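Local coordinates for hypothetical protein PH1313 (Pyrococcus horikoshii, PDB 1VBK), which is of unproven function but, as a ThiI-like protein with a THUMP domain, probably binds RNA and ATP, at residues 153-158 / 162-167; 276-281 / 286-291; 169-174 / 228-233; 100-105 / 147-152. One frame throughout, in Å; residues are numbered along the deposited sequence.

Contact 1. Residues 153-158 / 162-167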
loop_
_atom_site.group_PDB
_atom_site.type_symbol
_atom_site.label_atom_id
_atom_site.label_comp_id
_atom_site.label_asym_id
_atom_site.label_seq_id
_atom_site.Cartn_x
_atom_site.Cartn_y
_atom_site.Cartn_z
ATOM N N GLY A 153 -10.474 23.908 33.592
ATOM C CA GLY A 153 -11.182 23.449 32.409
ATOM C C GLY A 153 -12.294 22.501 32.801
ATOM O O GLY A 153 -12.130 21.689 33.713
ATOM N N ILE A 154 -13.426 22.595 32.111
ATOM C CA ILE A 154 -14.569 21.745 32.416
ATOM C C ILE A 154 -15.239 21.261 31.136
ATOM O O ILE A 154 -15.687 22.064 30.322
ATOM C CB ILE A 154 -15.624 22.512 33.255
ATOM C CG1 ILE A 154 -14.977 23.062 34.531
ATOM C CG2 ILE A 154 -16.803 21.596 33.588
ATOM C CD1 ILE A 154 -15.899 23.957 35.360
ATOM N N GLU A 155 -15.290 19.946 30.954
ATOM C CA GLU A 155 -15.930 19.375 29.785
ATOM C C GLU A 155 -17.063 18.484 30.269
ATOM O O GLU A 155 -16.857 17.601 31.102
ATOM C CB GLU A 155 -14.916 18.573 28.958
ATOM C CG GLU A 155 -13.868 19.458 28.287
ATOM C CD GLU A 155 -12.965 18.701 27.332
ATOM O OE1 GLU A 155 -13.389 17.648 26.815
ATOM O OE2 GLU A 155 -11.837 19.177 27.085
ATOM N N ILE A 156 -18.267 18.733 29.764
ATOM C CA ILE A 156 -19.426 17.945 30.163
ATOM C C ILE A 156 -19.880 17.073 29.002
ATOM O O ILE A 156 -20.083 17.550 27.889
ATOM C CB ILE A 156 -20.582 18.853 30.619
ATOM C CG1 ILE A 156 -20.068 19.821 31.689
ATOM C CG2 ILE A 156 -21.725 18.003 31.181
ATOM C CD1 ILE A 156 -21.111 20.780 32.205
ATOM N N MET A 157 -20.041 15.788 29.273
ATOM C CA MET A 157 -20.423 14.852 28.233
ATOM C C MET A 157 -21.231 13.705 28.817
ATOM O O MET A 157 -20.771 13.008 29.721
ATOM C CB MET A 157 -19.148 14.334 27.557
ATOM C CG MET A 157 -19.339 13.283 26.488
ATOM S SD MET A 157 -17.786 13.024 25.589
ATOM C CE MET A 157 -16.814 12.135 26.810
ATOM N N GLN A 158 -22.446 13.530 28.303
ATOM C CA GLN A 158 -23.332 12.464 28.751
ATOM C C GLN A 158 -23.434 12.315 30.267
ATOM O O GLN A 158 -23.149 11.250 30.810
ATOM C CB GLN A 158 -22.888 11.129 28.137
ATOM C CG GLN A 158 -22.857 11.134 26.625
ATOM C CD GLN A 158 -22.487 9.780 26.029
ATOM O OE1 GLN A 158 -22.267 9.665 24.828
ATOM N NE2 GLN A 158 -22.426 8.752 26.869
ATOM N N TYR A 162 -15.791 16.485 33.364
ATOM C CA TYR A 162 -14.362 16.196 33.421
ATOM C C TYR A 162 -13.678 17.511 33.748
ATOM O O TYR A 162 -13.682 18.436 32.945
ATOM C CB TYR A 162 -13.895 15.658 32.068
ATOM C CG TYR A 162 -14.602 14.380 31.680
ATOM C CD1 TYR A 162 -14.160 13.145 32.155
ATOM C CD2 TYR A 162 -15.745 14.409 30.885
ATOM C CE1 TYR A 162 -14.843 11.966 31.846
ATOM C CE2 TYR A 162 -16.440 13.233 30.571
ATOM C CZ TYR A 162 -15.983 12.019 31.056
ATOM O OH TYR A 162 -16.668 10.860 30.764
ATOM N N ILE A 163 -13.089 17.580 34.934
ATOM C CA ILE A 163 -12.450 18.802 35.399
ATOM C C ILE A 163 -10.935 18.697 35.439
ATOM O O ILE A 163 -10.386 17.746 35.989
ATOM C CB ILE A 163 -13.004 19.153 36.786
ATOM C CG1 ILE A 163 -14.536 19.230 36.696
ATOM C CG2 ILE A 163 -12.408 20.458 37.288
ATOM C CD1 ILE A 163 -15.222 19.550 38.004
ATOM N N TYR A 164 -10.260 19.686 34.860
ATOM C CA TYR A 164 -8.807 19.668 34.804
ATOM C C TYR A 164 -8.152 21.041 34.983
ATOM O O TYR A 164 -8.801 22.075 34.836
ATOM C CB TYR A 164 -8.362 19.087 33.455
ATOM C CG TYR A 164 -8.794 19.920 32.256
ATOM C CD1 TYR A 164 -10.020 19.701 31.619
ATOM C CD2 TYR A 164 -7.970 20.932 31.764
ATOM C CE1 TYR A 164 -10.406 20.480 30.510
ATOM C CE2 TYR A 164 -8.343 21.707 30.674
ATOM C CZ TYR A 164 -9.553 21.479 30.051
ATOM O OH TYR A 164 -9.885 22.256 28.959
ATOM N N THR A 165 -6.861 21.036 35.302
ATOM C CA THR A 165 -6.097 22.277 35.438
ATOM C C THR A 165 -4.893 22.226 34.501
ATOM O O THR A 165 -4.236 23.243 34.274
ATOM C CB THR A 165 -5.574 22.504 36.873
ATOM O OG1 THR A 165 -4.839 21.357 37.305
ATOM C CG2 THR A 165 -6.724 22.772 37.828
ATOM N N GLU A 166 -4.617 21.042 33.950
ATOM C CA GLU A 166 -3.485 20.861 33.037
ATOM C C GLU A 166 -3.920 20.505 31.612
ATOM O O GLU A 166 -4.808 19.680 31.399
ATOM C CB GLU A 166 -2.543 19.775 33.571
ATOM C CG GLU A 166 -1.320 19.517 32.692
ATOM C CD GLU A 166 -0.272 18.632 33.363
ATOM O OE1 GLU A 166 -0.580 17.461 33.684
ATOM O OE2 GLU A 166 0.866 19.112 33.567
ATOM N N LYS A 167 -3.278 21.142 30.642
ATOM C CA LYS A 167 -3.566 20.923 29.231
ATOM C C LYS A 167 -2.222 20.843 28.525
ATOM O O LYS A 167 -1.621 21.872 28.199
ATOM C CB LYS A 167 -4.386 22.090 28.688
ATOM C CG LYS A 167 -4.904 21.916 27.281
ATOM C CD LYS A 167 -5.868 23.048 26.965
ATOM C CE LYS A 167 -6.473 22.923 25.585
ATOM N NZ LYS A 167 -7.410 24.054 25.320
HETATM O O HOH W 1 -11.744 21.780 27.117
HETATM O O HOH W 2 -19.073 10.867 29.571
#

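Contact 2. Residues 276-281 / 286-291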
loop_
_atom_site.group_PDB
_atom_site.type_symbol
_atom_site.label_atom_id
_atom_site.label_comp_id
_atom_site.label_asym_id
_atom_site.label_seq_id
_atom_site.Cartn_x
_atom_site.Cartn_y
_atom_site.Cartn_z
ATOM N N THR A 276 16.459 11.376 -9.727
ATOM C CA THR A 276 16.046 10.674 -10.939
ATOM C C THR A 276 16.438 9.196 -10.852
ATOM O O THR A 276 15.698 8.317 -11.298
ATOM C CB THR A 276 16.687 11.312 -12.186
ATOM O OG1 THR A 276 18.109 11.373 -12.017
ATOM C CG2 THR A 276 16.150 12.729 -12.385
ATOM N N GLU A 277 17.606 8.930 -10.274
ATOM C CA GLU A 277 18.086 7.562 -10.101
ATOM C C GLU A 277 17.156 6.838 -9.123
ATOM O O GLU A 277 16.770 5.691 -9.357
ATOM C CB GLU A 277 19.522 7.573 -9.567
ATOM C CG GLU A 277 20.580 7.816 -10.640
ATOM C CD GLU A 277 21.902 8.297 -10.070
ATOM O OE1 GLU A 277 22.215 7.953 -8.910
ATOM O OE2 GLU A 277 22.639 9.011 -10.786
ATOM N N ASP A 278 16.801 7.522 -8.034
ATOM C CA ASP A 278 15.898 6.976 -7.019
ATOM C C ASP A 278 14.579 6.598 -7.666
ATOM O O ASP A 278 14.001 5.549 -7.382
ATOM C CB ASP A 278 15.614 8.013 -5.928
ATOM C CG ASP A 278 16.620 7.976 -4.803
ATOM O OD1 ASP A 278 16.504 8.814 -3.886
ATOM O OD2 ASP A 278 17.519 7.109 -4.827
ATOM N N PHE A 279 14.100 7.477 -8.535
ATOM C CA PHE A 279 12.847 7.241 -9.223
ATOM C C PHE A 279 12.890 5.940 -10.020
ATOM O O PHE A 279 11.870 5.266 -10.186
ATOM C CB PHE A 279 12.537 8.406 -10.164
ATOM C CG PHE A 279 11.262 8.233 -10.922
ATOM C CD1 PHE A 279 10.038 8.482 -10.308
ATOM C CD2 PHE A 279 11.275 7.776 -12.235
ATOM C CE1 PHE A 279 8.842 8.273 -10.994
ATOM C CE2 PHE A 279 10.084 7.563 -12.929
ATOM C CZ PHE A 279 8.866 7.813 -12.304
ATOM N N LYS A 280 14.070 5.582 -10.511
ATOM C CA LYS A 280 14.212 4.367 -11.303
ATOM C C LYS A 280 14.506 3.099 -10.508
ATOM O O LYS A 280 14.086 2.015 -10.906
ATOM C CB LYS A 280 15.302 4.552 -12.361
ATOM C CG LYS A 280 14.981 5.599 -13.420
ATOM C CD LYS A 280 16.151 5.781 -14.371
ATOM C CE LYS A 280 15.840 6.802 -15.452
ATOM N NZ LYS A 280 17.040 7.078 -16.298
ATOM N N MET A 281 15.223 3.213 -9.392
ATOM C CA MET A 281 15.553 2.020 -8.622
ATOM C C MET A 281 14.447 1.501 -7.706
ATOM O O MET A 281 14.472 0.336 -7.310
ATOM C CB MET A 281 16.863 2.228 -7.830
ATOM C CG MET A 281 16.907 3.406 -6.871
ATOM S SD MET A 281 18.589 3.670 -6.182
ATOM C CE MET A 281 18.678 2.372 -4.964
ATOM N N VAL A 286 9.470 7.861 -3.901
ATOM C CA VAL A 286 10.462 8.119 -2.870
ATOM C C VAL A 286 10.199 9.527 -2.351
ATOM O O VAL A 286 9.980 10.450 -3.135
ATOM C CB VAL A 286 11.893 8.036 -3.440
ATOM C CG1 VAL A 286 12.913 8.297 -2.344
ATOM C CG2 VAL A 286 12.121 6.665 -4.055
ATOM N N TYR A 287 10.200 9.687 -1.034
ATOM C CA TYR A 287 9.943 10.990 -0.438
ATOM C C TYR A 287 11.159 11.529 0.292
ATOM O O TYR A 287 11.924 10.770 0.892
ATOM C CB TYR A 287 8.750 10.904 0.516
ATOM C CG TYR A 287 7.484 10.442 -0.171
ATOM C CD1 TYR A 287 7.179 9.084 -0.277
ATOM C CD2 TYR A 287 6.609 11.360 -0.749
ATOM C CE1 TYR A 287 6.031 8.651 -0.942
ATOM C CE2 TYR A 287 5.457 10.940 -1.419
ATOM C CZ TYR A 287 5.174 9.583 -1.509
ATOM O OH TYR A 287 4.034 9.159 -2.155
ATOM N N TYR A 288 11.324 12.847 0.228
ATOM C CA TYR A 288 12.445 13.536 0.853
ATOM C C TYR A 288 11.906 14.651 1.748
ATOM O O TYR A 288 11.856 15.816 1.347
ATOM C CB TYR A 288 13.337 14.139 -0.229
ATOM C CG TYR A 288 13.680 13.182 -1.347
ATOM C CD1 TYR A 288 14.653 12.198 -1.178
ATOM C CD2 TYR A 288 13.035 13.266 -2.580
ATOM C CE1 TYR A 288 14.982 11.322 -2.213
ATOM C CE2 TYR A 288 13.353 12.394 -3.621
ATOM C CZ TYR A 288 14.328 11.428 -3.427
ATOM O OH TYR A 288 14.644 10.562 -4.448
ATOM N N PRO A 289 11.503 14.308 2.977
ATOM C CA PRO A 289 10.959 15.279 3.930
ATOM C C PRO A 289 11.814 16.526 4.156
ATOM O O PRO A 289 11.289 17.635 4.247
ATOM C CB PRO A 289 10.810 14.458 5.210
ATOM C CG PRO A 289 10.573 13.079 4.704
ATOM C CD PRO A 289 11.582 12.970 3.587
ATOM N N LEU A 290 13.127 16.341 4.244
ATOM C CA LEU A 290 14.033 17.458 4.495
ATOM C C LEU A 290 14.152 18.428 3.325
ATOM O O LEU A 290 14.710 19.517 3.468
ATOM C CB LEU A 290 15.414 16.929 4.892
ATOM C CG LEU A 290 15.404 15.972 6.095
ATOM C CD1 LEU A 290 16.821 15.537 6.430
ATOM C CD2 LEU A 290 14.762 16.656 7.291
ATOM N N ILE A 291 13.623 18.035 2.172
ATOM C CA ILE A 291 13.655 18.886 0.991
ATOM C C ILE A 291 12.259 19.434 0.698
ATOM O O ILE A 291 12.103 20.607 0.353
ATOM C CB ILE A 291 14.151 18.111 -0.257
ATOM C CG1 ILE A 291 15.615 17.701 -0.071
ATOM C CG2 ILE A 291 13.995 18.969 -1.507
ATOM C CD1 ILE A 291 16.179 16.884 -1.226
#

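Contact 3. Residues 169-174 / 228-233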
loop_
_atom_site.group_PDB
_atom_site.type_symbol
_atom_site.label_atom_id
_atom_site.label_comp_id
_atom_site.label_asym_id
_atom_site.label_seq_id
_atom_site.Cartn_x
_atom_site.Cartn_y
_atom_site.Cartn_z
ATOM N N LYS A 169 0.276 20.101 25.501
ATOM C CA LYS A 169 0.282 20.161 24.046
ATOM C C LYS A 169 0.871 18.881 23.446
ATOM O O LYS A 169 1.961 18.448 23.824
ATOM C CB LYS A 169 1.090 21.385 23.594
ATOM C CG LYS A 169 1.094 21.644 22.092
ATOM C CD LYS A 169 1.878 22.919 21.770
ATOM C CE LYS A 169 1.913 23.195 20.273
ATOM N NZ LYS A 169 2.675 24.439 19.954
ATOM N N GLY A 170 0.132 18.267 22.527
ATOM C CA GLY A 170 0.610 17.060 21.883
ATOM C C GLY A 170 1.444 17.455 20.680
ATOM O O GLY A 170 1.729 18.635 20.485
ATOM N N TRP A 171 1.839 16.484 19.868
ATOM C CA TRP A 171 2.641 16.779 18.687
ATOM C C TRP A 171 1.800 17.105 17.474
ATOM O O TRP A 171 2.322 17.549 16.455
ATOM C CB TRP A 171 3.553 15.600 18.342
ATOM C CG TRP A 171 4.886 15.667 19.008
ATOM C CD1 TRP A 171 5.233 15.138 20.215
ATOM C CD2 TRP A 171 6.050 16.329 18.508
ATOM N NE1 TRP A 171 6.547 15.428 20.498
ATOM C CE2 TRP A 171 7.072 16.159 19.465
ATOM C CE3 TRP A 171 6.327 17.052 17.340
ATOM C CZ2 TRP A 171 8.354 16.684 19.293
ATOM C CZ3 TRP A 171 7.605 17.576 17.168
ATOM C CH2 TRP A 171 8.601 17.387 18.141
ATOM N N GLY A 172 0.494 16.891 17.578
ATOM C CA GLY A 172 -0.365 17.145 16.442
ATOM C C GLY A 172 -0.069 16.069 15.414
ATOM O O GLY A 172 0.262 14.936 15.780
ATOM N N GLY A 173 -0.173 16.410 14.133
ATOM C CA GLY A 173 0.095 15.424 13.100
ATOM C C GLY A 173 -1.077 14.476 12.915
ATOM O O GLY A 173 -2.220 14.828 13.221
ATOM N N LEU A 174 -0.799 13.271 12.422
ATOM C CA LEU A 174 -1.844 12.277 12.188
ATOM C C LEU A 174 -1.447 10.945 12.820
ATOM O O LEU A 174 -0.267 10.622 12.918
ATOM C CB LEU A 174 -2.072 12.111 10.681
ATOM C CG LEU A 174 -2.536 13.380 9.949
ATOM C CD1 LEU A 174 -2.473 13.169 8.444
ATOM C CD2 LEU A 174 -3.964 13.739 10.374
ATOM N N LYS A 228 11.861 4.810 18.218
ATOM C CA LYS A 228 10.867 3.848 18.666
ATOM C C LYS A 228 9.884 4.438 19.676
ATOM O O LYS A 228 8.716 4.049 19.706
ATOM C CB LYS A 228 11.550 2.616 19.267
ATOM C CG LYS A 228 10.746 1.338 19.065
ATOM C CD LYS A 228 11.439 0.117 19.641
ATOM C CE LYS A 228 10.710 -1.152 19.232
ATOM N NZ LYS A 228 9.240 -1.050 19.460
ATOM N N ARG A 229 10.356 5.383 20.487
ATOM C CA ARG A 229 9.520 6.020 21.509
ATOM C C ARG A 229 8.435 6.914 20.916
ATOM O O ARG A 229 7.675 7.549 21.651
ATOM C CB ARG A 229 10.389 6.859 22.447
ATOM C CG ARG A 229 11.484 6.077 23.141
ATOM C CD ARG A 229 12.362 6.988 23.988
ATOM N NE ARG A 229 11.624 7.633 25.073
ATOM C CZ ARG A 229 11.300 8.922 25.104
ATOM N NH1 ARG A 229 11.645 9.721 24.106
ATOM N NH2 ARG A 229 10.644 9.418 26.143
ATOM N N TYR A 230 8.375 6.962 19.589
ATOM C CA TYR A 230 7.400 7.777 18.870
ATOM C C TYR A 230 6.736 6.948 17.774
ATOM O O TYR A 230 6.092 7.499 16.885
ATOM C CB TYR A 230 8.108 8.963 18.209
ATOM C CG TYR A 230 8.583 10.037 19.158
ATOM C CD1 TYR A 230 7.720 11.048 19.581
ATOM C CD2 TYR A 230 9.892 10.048 19.634
ATOM C CE1 TYR A 230 8.151 12.044 20.456
ATOM C CE2 TYR A 230 10.331 11.038 20.510
ATOM C CZ TYR A 230 9.455 12.031 20.914
ATOM O OH TYR A 230 9.882 13.011 21.780
ATOM N N SER A 231 6.880 5.628 17.843
ATOM C CA SER A 231 6.337 4.766 16.796
ATOM C C SER A 231 5.217 3.809 17.193
ATOM O O SER A 231 4.948 2.846 16.477
ATOM C CB SER A 231 7.474 3.953 16.172
ATOM O OG SER A 231 7.949 2.989 17.096
ATOM N N TYR A 232 4.561 4.069 18.316
ATOM C CA TYR A 232 3.484 3.194 18.765
ATOM C C TYR A 232 2.445 3.006 17.660
ATOM O O TYR A 232 1.953 3.973 17.079
ATOM C CB TYR A 232 2.837 3.772 20.023
ATOM C CG TYR A 232 3.849 4.169 21.068
ATOM C CD1 TYR A 232 4.132 5.511 21.314
ATOM C CD2 TYR A 232 4.551 3.204 21.792
ATOM C CE1 TYR A 232 5.088 5.886 22.256
ATOM C CE2 TYR A 232 5.514 3.568 22.736
ATOM C CZ TYR A 232 5.774 4.910 22.963
ATOM O OH TYR A 232 6.716 5.284 23.895
ATOM N N GLY A 233 2.126 1.749 17.366
ATOM C CA GLY A 233 1.162 1.459 16.320
ATOM C C GLY A 233 1.800 0.725 15.154
ATOM O O GLY A 233 1.106 0.159 14.310
HETATM O O HOH W 3 8.021 14.603 23.066
#

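Contact 4. Residues 100-105 / 147-152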
loop_
_atom_site.group_PDB
_atom_site.type_symbol
_atom_site.label_atom_id
_atom_site.label_comp_id
_atom_site.label_asym_id
_atom_site.label_seq_id
_atom_site.Cartn_x
_atom_site.Cartn_y
_atom_site.Cartn_z
ATOM N N LYS A 100 -1.455 25.884 45.076
ATOM C CA LYS A 100 -0.365 25.578 45.995
ATOM C C LYS A 100 0.931 25.441 45.199
ATOM O O LYS A 100 1.986 25.910 45.631
ATOM C CB LYS A 100 -0.646 24.281 46.755
ATOM C CG LYS A 100 0.437 23.929 47.759
ATOM C CD LYS A 100 0.192 22.581 48.424
ATOM C CE LYS A 100 1.292 22.264 49.433
ATOM N NZ LYS A 100 1.153 20.897 50.011
ATOM N N GLU A 101 0.847 24.802 44.035
ATOM C CA GLU A 101 2.015 24.617 43.180
ATOM C C GLU A 101 2.472 25.952 42.586
ATOM O O GLU A 101 3.671 26.209 42.473
ATOM C CB GLU A 101 1.698 23.623 42.059
ATOM C CG GLU A 101 1.317 22.245 42.575
ATOM C CD GLU A 101 0.838 21.310 41.480
ATOM O OE1 GLU A 101 0.372 20.196 41.815
ATOM O OE2 GLU A 101 0.929 21.683 40.288
ATOM N N VAL A 102 1.517 26.798 42.205
ATOM C CA VAL A 102 1.844 28.109 41.644
ATOM C C VAL A 102 2.569 28.945 42.703
ATOM O O VAL A 102 3.554 29.622 42.405
ATOM C CB VAL A 102 0.565 28.833 41.157
ATOM C CG1 VAL A 102 0.879 30.277 40.790
ATOM C CG2 VAL A 102 0.001 28.099 39.933
ATOM N N GLY A 103 2.075 28.889 43.936
ATOM C CA GLY A 103 2.716 29.590 45.038
ATOM C C GLY A 103 2.576 31.098 45.136
ATOM O O GLY A 103 3.487 31.777 45.619
ATOM N N LYS A 104 1.447 31.629 44.682
ATOM C CA LYS A 104 1.218 33.068 44.756
ATOM C C LYS A 104 0.081 33.368 45.720
ATOM O O LYS A 104 -0.805 32.539 45.919
ATOM C CB LYS A 104 0.883 33.621 43.370
ATOM C CG LYS A 104 2.037 33.553 42.389
ATOM C CD LYS A 104 1.636 34.109 41.030
ATOM C CE LYS A 104 2.808 34.105 40.061
ATOM N NZ LYS A 104 2.463 34.785 38.772
ATOM N N GLU A 105 0.103 34.555 46.319
ATOM C CA GLU A 105 -0.947 34.941 47.254
ATOM C C GLU A 105 -2.271 35.109 46.520
ATOM O O GLU A 105 -3.324 34.684 47.002
ATOM C CB GLU A 105 -0.633 36.283 47.911
ATOM C CG GLU A 105 0.817 36.552 48.225
ATOM C CD GLU A 105 1.046 38.024 48.497
ATOM O OE1 GLU A 105 0.361 38.570 49.389
ATOM O OE2 GLU A 105 1.896 38.636 47.812
ATOM N N ASN A 147 -3.949 36.736 30.686
ATOM C CA ASN A 147 -2.795 36.161 31.357
ATOM C C ASN A 147 -3.261 35.549 32.668
ATOM O O ASN A 147 -3.725 36.253 33.564
ATOM C CB ASN A 147 -1.737 37.234 31.618
ATOM C CG ASN A 147 -1.359 37.992 30.361
ATOM O OD1 ASN A 147 -1.876 39.081 30.097
ATOM N ND2 ASN A 147 -0.470 37.412 29.567
ATOM N N TYR A 148 -3.147 34.232 32.771
ATOM C CA TYR A 148 -3.574 33.542 33.978
ATOM C C TYR A 148 -2.574 32.488 34.420
ATOM O O TYR A 148 -1.916 31.853 33.588
ATOM C CB TYR A 148 -4.943 32.887 33.755
ATOM C CG TYR A 148 -5.094 32.206 32.405
ATOM C CD1 TYR A 148 -5.531 32.920 31.286
ATOM C CD2 TYR A 148 -4.801 30.854 32.251
ATOM C CE1 TYR A 148 -5.675 32.297 30.044
ATOM C CE2 TYR A 148 -4.939 30.222 31.015
ATOM C CZ TYR A 148 -5.376 30.948 29.921
ATOM O OH TYR A 148 -5.512 30.320 28.705
ATOM N N ASP A 149 -2.461 32.314 35.736
ATOM C CA ASP A 149 -1.568 31.316 36.314
ATOM C C ASP A 149 -2.285 29.971 36.326
ATOM O O ASP A 149 -1.656 28.914 36.293
ATOM C CB ASP A 149 -1.223 31.653 37.772
ATOM C CG ASP A 149 -0.521 32.985 37.920
ATOM O OD1 ASP A 149 -1.160 33.925 38.435
ATOM O OD2 ASP A 149 0.662 33.087 37.520
ATOM N N ILE A 150 -3.610 30.026 36.395
ATOM C CA ILE A 150 -4.425 28.820 36.480
ATOM C C ILE A 150 -5.636 28.828 35.564
ATOM O O ILE A 150 -6.339 29.830 35.459
ATOM C CB ILE A 150 -4.957 28.637 37.920
ATOM C CG1 ILE A 150 -3.791 28.505 38.901
ATOM C CG2 ILE A 150 -5.885 27.425 37.993
ATOM C CD1 ILE A 150 -4.206 28.658 40.354
ATOM N N GLU A 151 -5.878 27.703 34.901
ATOM C CA GLU A 151 -7.055 27.586 34.060
ATOM C C GLU A 151 -7.833 26.369 34.531
ATOM O O GLU A 151 -7.298 25.266 34.567
ATOM C CB GLU A 151 -6.700 27.399 32.587
ATOM C CG GLU A 151 -7.938 27.128 31.739
ATOM C CD GLU A 151 -7.612 26.760 30.311
ATOM O OE1 GLU A 151 -6.767 25.861 30.109
ATOM O OE2 GLU A 151 -8.210 27.363 29.393
ATOM N N ILE A 152 -9.082 26.584 34.928
ATOM C CA ILE A 152 -9.940 25.489 35.358
ATOM C C ILE A 152 -10.736 25.102 34.118
ATOM O O ILE A 152 -11.562 25.882 33.640
ATOM C CB ILE A 152 -10.934 25.930 36.462
ATOM C CG1 ILE A 152 -10.172 26.347 37.726
ATOM C CG2 ILE A 152 -11.904 24.796 36.780
ATOM C CD1 ILE A 152 -9.384 25.224 38.388
HETATM O O HOH W 4 -0.132 36.438 38.582
#

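Contact 1. Residues 153-158 / 162-167
A chi1 of 63° sets CG of Tyr164 between its own backbone N and carbonyl carbon, and from there the ring lies back over Gly153. The CA of Gly153 sits 3.6 Å from the ring centroid, 18° off the ring normal and offset toward the rim, a CH-pi contact; a side chain at this glycine would run into the ring. Glu155 has its CG anti to the carbonyl carbon (chi1 -69°) and a chain extended beyond it, which carries OE2 near the phenol. One water joins the two, donating to Glu155 OE2 at 2.6 Å and lying 2.7 Å from Tyr164 OH. Beneath them runs an antiparallel hairpin, with Gly153-Tyr164 and Glu155-Tyr162 as hydrogen-bonded pairs and Ile154-Ile163 as the non-hydrogen-bonded pair between, its side chains turned to helix 84-102. Farther along, the methyl CE of Met157 meets Tyr162 CE2 at 3.9 Å. Replacing Tyr164 by an alanine would probably uncover Gly153 and leave the water beside Glu155 without its phenol partner. Glu155 also makes salt bridges to Arg7 and Arg50 of the adjoining ferredoxin-like part, so the buried carboxylate is met by two cations and a water, which would be expected to favour its charged form.

Contact 2. Residues 276-281 / 286-291
Tyr288 and Asp278 meet through a phenol-to-carboxylate hydrogen bond, and the close packing of the contact is gathered around it. Tyr288 OH donates across 2.6 Å to Asp278 OD1, which receives it on its anti lone pair, the one directed away from the other carboxylate oxygen. Ring and carboxylate planes are 12° apart, nearly coplanar, and OD1 lies at the ring edge, in its plane. With CG anti to the carbonyl carbon (chi1 -48°), the Tyr288 ring reaches back to the helix and brings its hydroxyl within 3.1 Å of Asp278 CB. Val286 makes a lighter approach, its CG1 3.9 Å from Asp278 OD1. By contrast, the other side of helix 273-281 is loose, with Glu277 and Lys280 toward solvent. Phe279 packs on Thr18 of the second subunit. Asp278 OD1 also forms a salt bridge with Lys261, just beyond strand 258-260. A phenylalanine in place of Tyr288 would lack the hydroxyl and is likely to leave Asp278 OD1 without its phenol donor, though still paired with that lysine. Strand 258-260, helix 273-281 and strand 286-287 form a beta-alpha-beta crossover at the edge of the five-stranded parallel sheet, in the 3-2-1-4-5 order of HUP-type nucleotide-binding folds.

Contact 3. Residues 169-174 / 228-233
Trp171 and Tyr230 meet as an offset edge-to-face pair, the edge of the tyrosine directed at the face of the indole's five-membered ring. The ring planes stand at 87° and the centroids are 5.6 Å apart, an offset T-shaped pair in which the nearest atoms, Trp171 NE1 and Tyr230 CE1, are separated by 3.7 Å. A single water closes the gap on the polar side. It accepts from Trp171 NE1 at 3.1 Å and lies 2.8 Å from Tyr230 OH, near the plane of each ring, so the indole N-H and the phenol are joined without touching directly. The pair brings together two loops from different parts of the fold: 169-174 leads from the THUMP region toward the parallel sheet of the ThiI-like domain, and 228-233 follows helix 215-228 of that domain. In the next shell, Phe196 makes edge-to-face pairs with both rings, Arg304 adds a cation-pi contact to Trp171, and Leu305 touches both aromatic side chains. Tyr230 CG, anti to the carbonyl carbon (chi1 -72°), directs its ring toward Trp171. Behind Tyr230, the backbone is tied into a turn where Lys228 O accepts from both Ser231 N and Ser231 OG, the latter at 2.9 Å, and the two donors come from the same face of the carbonyl plane. A molecule of methylpentanediol, probably from the crystallisation liquor, is bound about 4 Å from the Tyr230 side chain.

Contact 4. Residues 100-105 / 147-152
Within the THUMP domain, the C-terminal end of helix 84-102 packs against the start of strand 150-157, and the contact has an apolar half and a charged half. Val102, in the last turn of the helix, supplies the apolar half by dividing its two methyls. Val102 CG1, anti to the backbone N (chi1 171°), touches Asp149 CB at 3.9 Å, while Val102 CG2 meets Ile150 CG1 at 4.0 Å. Gly103 then leaves the helix with positive phi, and the chain turns to place Lys104 beside the strand. The lysine chain, extended beyond CG, crosses the Asp149 side chain at about a right angle and sets Lys104 NZ 2.8 Å from Asp149 OD2, a salt bridge. The ammonium comes in on the syn side of that oxygen, 27° out of the carboxylate plane. A water accepts from Lys104 NZ at 3.1 Å and donates to Asp149 OD1 at 2.7 Å, giving the two groups a second, indirect link. Asp149 OD1 also receives the backbone N-H of Lys108, at the start of the adjoining strand 108-115. With both oxygens occupied, Asp149 ties the helix exit to the start of the strand, and its negative charge is probably stabilised by the lysine and by these N-H and water donors.

Contacts 1 and 4 share strand 150-157 and both lie in the THUMP region: their centres are about 17 Å apart, and Thr165 CG2 of contact 1 touches Ile152 CD1 of contact 4 at 3.7 Å. Contact 3 opens just after contact 1 in the sequence, with one residue between them, and lies near the middle of the chain, its centre about 23 Å from that of contact 1. Contact 2 belongs to the far end, in the parallel-sheet domain. Its centre is about 25 Å from that of contact 3 and about 50 Å from that of contact 4, which lies on the opposite side of the chain's centre. Of the four, contact 3 has the methylpentanediol beside it.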